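Local structure of 3-oxoacyl-[acyl-carrier-protein] synthase 3 (Micrococcus luteus NCTC 2665, 4EWP) at the interface of chains A and B. The protein probably catalyses the first condensation of fatty acid synthesis, joining an acyl-CoA primer to malonyl-ACP, and works as a homodimer. Sequence-based numbering; all coordinates share one arbitrary frame. Chains: chain A/B, 3-oxoacyl-[acyl-carrier-protein] synthase 3.

The interface of chains A and B. Residues chain A 184-186, 262, 264, 330, 346, 348; chain B 3-5.
The N-terminal arm of one FabH subunit, B:Val3 to B:Leu5, reaches over the other subunit and sets B:Leu5 among A:Val264, A:Leu330 and A:Val346, a worked example of an extended tail anchored on its dimer partner by a leucine. The receiving surface is made by the C-terminal strands 330-337 and 341-348, the end of helix 240-262 with the loop residue A:Val264 just after it, and the loop at A:Gly184 to A:Ser186. The two methyls of B:Leu5 part company. CD1 rests against backbone, 3.7 Å from C of A:Gly184, whereas CD2 lies 3.8 Å from both CG1 of A:Val346 and CG2 of A:Val264. A:Leu330 runs past B:Leu5 in the opposite direction, and the CD2 methyls of the two leucines meet at 4.0 Å. With CG of B:Leu5 anti to its carbonyl carbon (chi1 -61°), the fork points into chain A while CA of B:Leu5 passes the carbonyl O of A:Ala262 at 3.6 Å. An alanine in place of B:Leu5 would remove both methyls and would probably leave a gap over A:Val264, A:Leu330 and A:Val346, with the arm freer to lift from its partner. Nearer the chain start, the poorly ordered B:Val3 turns CG1 towards CG2 of A:Val264 at 3.6 Å, the two side chains crossing at about a right angle; CD1 of A:Leu330 adds a looser contact to the same methyl. A:Arg348 supplies the polar part, its chain bent at chi2 and chi3 so that the guanidinium lies with one face over CD2 of A:Leu330. The carbonyl O of B:Val3 sits at the guanidinium edge, in plane, receiving weak hydrogen bonds from NH1 and NH2. This patch, with its twin across the two-fold axis, belongs to the homodimer interface, its centre about 17 Å from the predicted active-site A:His275. Beyond the methyls of B:Leu5, the hydroxyl OG of A:Ser186 ties loop to strand by accepting a hydrogen bond from N of A:Val346 at 2.7 Å.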
ATOM      1  N   GLY A 184       4.190  -7.443 -23.635  1.00 22.88           N
ATOM      2  CA  GLY A 184       5.209  -8.117 -22.847  1.00 23.27           C
ATOM      3  C   GLY A 184       4.709  -8.609 -21.500  1.00 22.85           C
ATOM      4  O   GLY A 184       5.414  -9.351 -20.808  1.00 25.23           O
ATOM      5  N   ILE A 185       3.489  -8.207 -21.136  1.00 19.74           N
ATOM      6  CA  ILE A 185       2.866  -8.627 -19.875  1.00 17.40           C
ATOM      7  C   ILE A 185       1.415  -9.042 -20.131  1.00 18.21           C
ATOM      8  O   ILE A 185       0.588  -8.237 -20.573  1.00 20.21           O
ATOM      9  CB  ILE A 185       2.892  -7.484 -18.835  1.00 19.19           C
ATOM     10  CG1 ILE A 185       4.320  -6.977 -18.617  1.00 19.89           C
ATOM     11  CG2 ILE A 185       2.272  -7.913 -17.515  1.00 14.61           C
ATOM     12  CD1 ILE A 185       4.425  -5.863 -17.587  1.00 14.37           C
ATOM     13  N   SER A 186       1.105 -10.300 -19.863  1.00 17.50           N
ATOM     14  CA  SER A 186      -0.235 -10.823 -20.109  1.00 19.87           C
ATOM     15  C   SER A 186      -1.212 -10.325 -19.039  1.00 21.53           C
ATOM     16  O   SER A 186      -0.782  -9.855 -17.983  1.00 19.47           O
ATOM     17  CB  SER A 186      -0.210 -12.352 -20.129  1.00 22.64           C
ATOM     18  OG  SER A 186      -0.115 -12.872 -18.812  1.00 25.78           O
ATOM     19  N   ALA A 262      -3.442 -15.546 -21.114  1.00 25.81           N
ATOM     20  CA  ALA A 262      -2.279 -15.086 -21.867  1.00 27.53           C
ATOM     21  C   ALA A 262      -2.320 -15.600 -23.305  1.00 30.75           C
ATOM     22  O   ALA A 262      -1.720 -15.009 -24.210  1.00 35.27           O
ATOM     23  CB  ALA A 262      -0.980 -15.514 -21.169  1.00 20.41           C
ATOM     24  N   VAL A 264      -1.432 -18.957 -23.994  1.00 35.16           N
ATOM     25  CA  VAL A 264      -0.123 -19.592 -23.951  1.00 37.82           C
ATOM     26  C   VAL A 264      -0.239 -20.996 -23.351  1.00 40.39           C
ATOM     27  O   VAL A 264      -1.079 -21.235 -22.483  1.00 43.36           O
ATOM     28  CB  VAL A 264       0.863 -18.686 -23.141  1.00 37.40           C
ATOM     29  CG1 VAL A 264       1.952 -19.482 -22.466  1.00 34.92           C
ATOM     30  CG2 VAL A 264       1.445 -17.589 -24.036  1.00 38.32           C
ATOM     31  N   LEU A 330       9.276 -16.487 -22.471  1.00 33.33           N
ATOM     32  CA  LEU A 330       8.099 -16.288 -21.626  1.00 32.12           C
ATOM     33  C   LEU A 330       8.252 -16.952 -20.259  1.00 33.15           C
ATOM     34  O   LEU A 330       8.671 -18.106 -20.164  1.00 31.65           O
ATOM     35  CB  LEU A 330       6.844 -16.832 -22.306  1.00 25.63           C
ATOM     36  CG  LEU A 330       6.473 -16.185 -23.638  1.00 29.20           C
ATOM     37  CD1 LEU A 330       5.266 -16.893 -24.232  1.00 33.22           C
ATOM     38  CD2 LEU A 330       6.200 -14.704 -23.442  1.00 22.20           C
ATOM     39  N   VAL A 346       1.879 -13.869 -17.228  1.00 24.02           N
ATOM     40  CA  VAL A 346       2.942 -14.347 -18.096  1.00 25.29           C
ATOM     41  C   VAL A 346       3.715 -13.122 -18.587  1.00 25.45           C
ATOM     42  O   VAL A 346       3.124 -12.110 -19.004  1.00 21.39           O
ATOM     43  CB  VAL A 346       2.402 -15.180 -19.259  1.00 28.70           C
ATOM     44  CG1 VAL A 346       3.515 -15.500 -20.243  1.00 26.69           C
ATOM     45  CG2 VAL A 346       1.749 -16.475 -18.719  1.00 18.95           C
ATOM     46  N   ARG A 348       7.278 -11.566 -20.753  1.00 26.72           N
ATOM     47  CA  ARG A 348       8.450 -11.713 -21.602  1.00 24.57           C
ATOM     48  C   ARG A 348       9.676 -11.256 -20.812  1.00 26.10           C
ATOM     49  O   ARG A 348       9.773 -10.091 -20.430  1.00 27.04           O
ATOM     50  CB  ARG A 348       8.272 -10.854 -22.845  1.00 27.27           C
ATOM     51  CG  ARG A 348       9.315 -11.079 -23.916  1.00 35.83           C
ATOM     52  CD  ARG A 348       8.676 -11.070 -25.287  1.00 41.20           C
ATOM     53  NE  ARG A 348       8.556 -12.432 -25.798  1.00 49.52           N
ATOM     54  CZ  ARG A 348       7.453 -12.941 -26.339  1.00 54.16           C
ATOM     55  NH1 ARG A 348       6.356 -12.196 -26.446  1.00 56.69           N
ATOM     56  NH2 ARG A 348       7.449 -14.198 -26.770  1.00 54.04           N
TER
ATOM     57  N   VAL B   3       5.180 -16.477 -30.267  1.00 73.72           N
ATOM     58  CA  VAL B   3       3.954 -16.429 -29.469  1.00 65.23           C
ATOM     59  C   VAL B   3       3.623 -15.010 -29.007  1.00 58.32           C
ATOM     60  O   VAL B   3       4.386 -14.390 -28.264  1.00 56.49           O
ATOM     61  CB  VAL B   3       4.024 -17.369 -28.244  1.00 63.63           C
ATOM     62  CG1 VAL B   3       2.781 -17.214 -27.382  1.00 62.68           C
ATOM     63  CG2 VAL B   3       4.184 -18.817 -28.689  1.00 64.48           C
ATOM     64  N   THR B   4       2.475 -14.503 -29.449  1.00 54.04           N
ATOM     65  CA  THR B   4       2.021 -13.175 -29.054  1.00 50.50           C
ATOM     66  C   THR B   4       1.025 -13.243 -27.893  1.00 47.99           C
ATOM     67  O   THR B   4      -0.007 -13.908 -27.989  1.00 48.60           O
ATOM     68  CB  THR B   4       1.363 -12.427 -30.223  1.00 51.35           C
ATOM     69  OG1 THR B   4       2.226 -12.457 -31.369  1.00 51.34           O
ATOM     70  CG2 THR B   4       1.081 -10.983 -29.830  1.00 51.45           C
ATOM     71  N   LEU B   5       1.342 -12.547 -26.807  1.00 29.14           N
ATOM     72  CA  LEU B   5       0.508 -12.551 -25.618  1.00 27.64           C
ATOM     73  C   LEU B   5      -0.791 -11.815 -25.865  1.00 33.50           C
ATOM     74  O   LEU B   5      -0.814 -10.798 -26.555  1.00 38.24           O
ATOM     75  CB  LEU B   5       1.225 -11.883 -24.451  1.00 26.26           C
ATOM     76  CG  LEU B   5       2.531 -12.483 -23.948  1.00 32.15           C
ATOM     77  CD1 LEU B   5       3.082 -11.594 -22.830  1.00 25.04           C
ATOM     78  CD2 LEU B   5       2.311 -13.907 -23.456  1.00 26.53           C
TER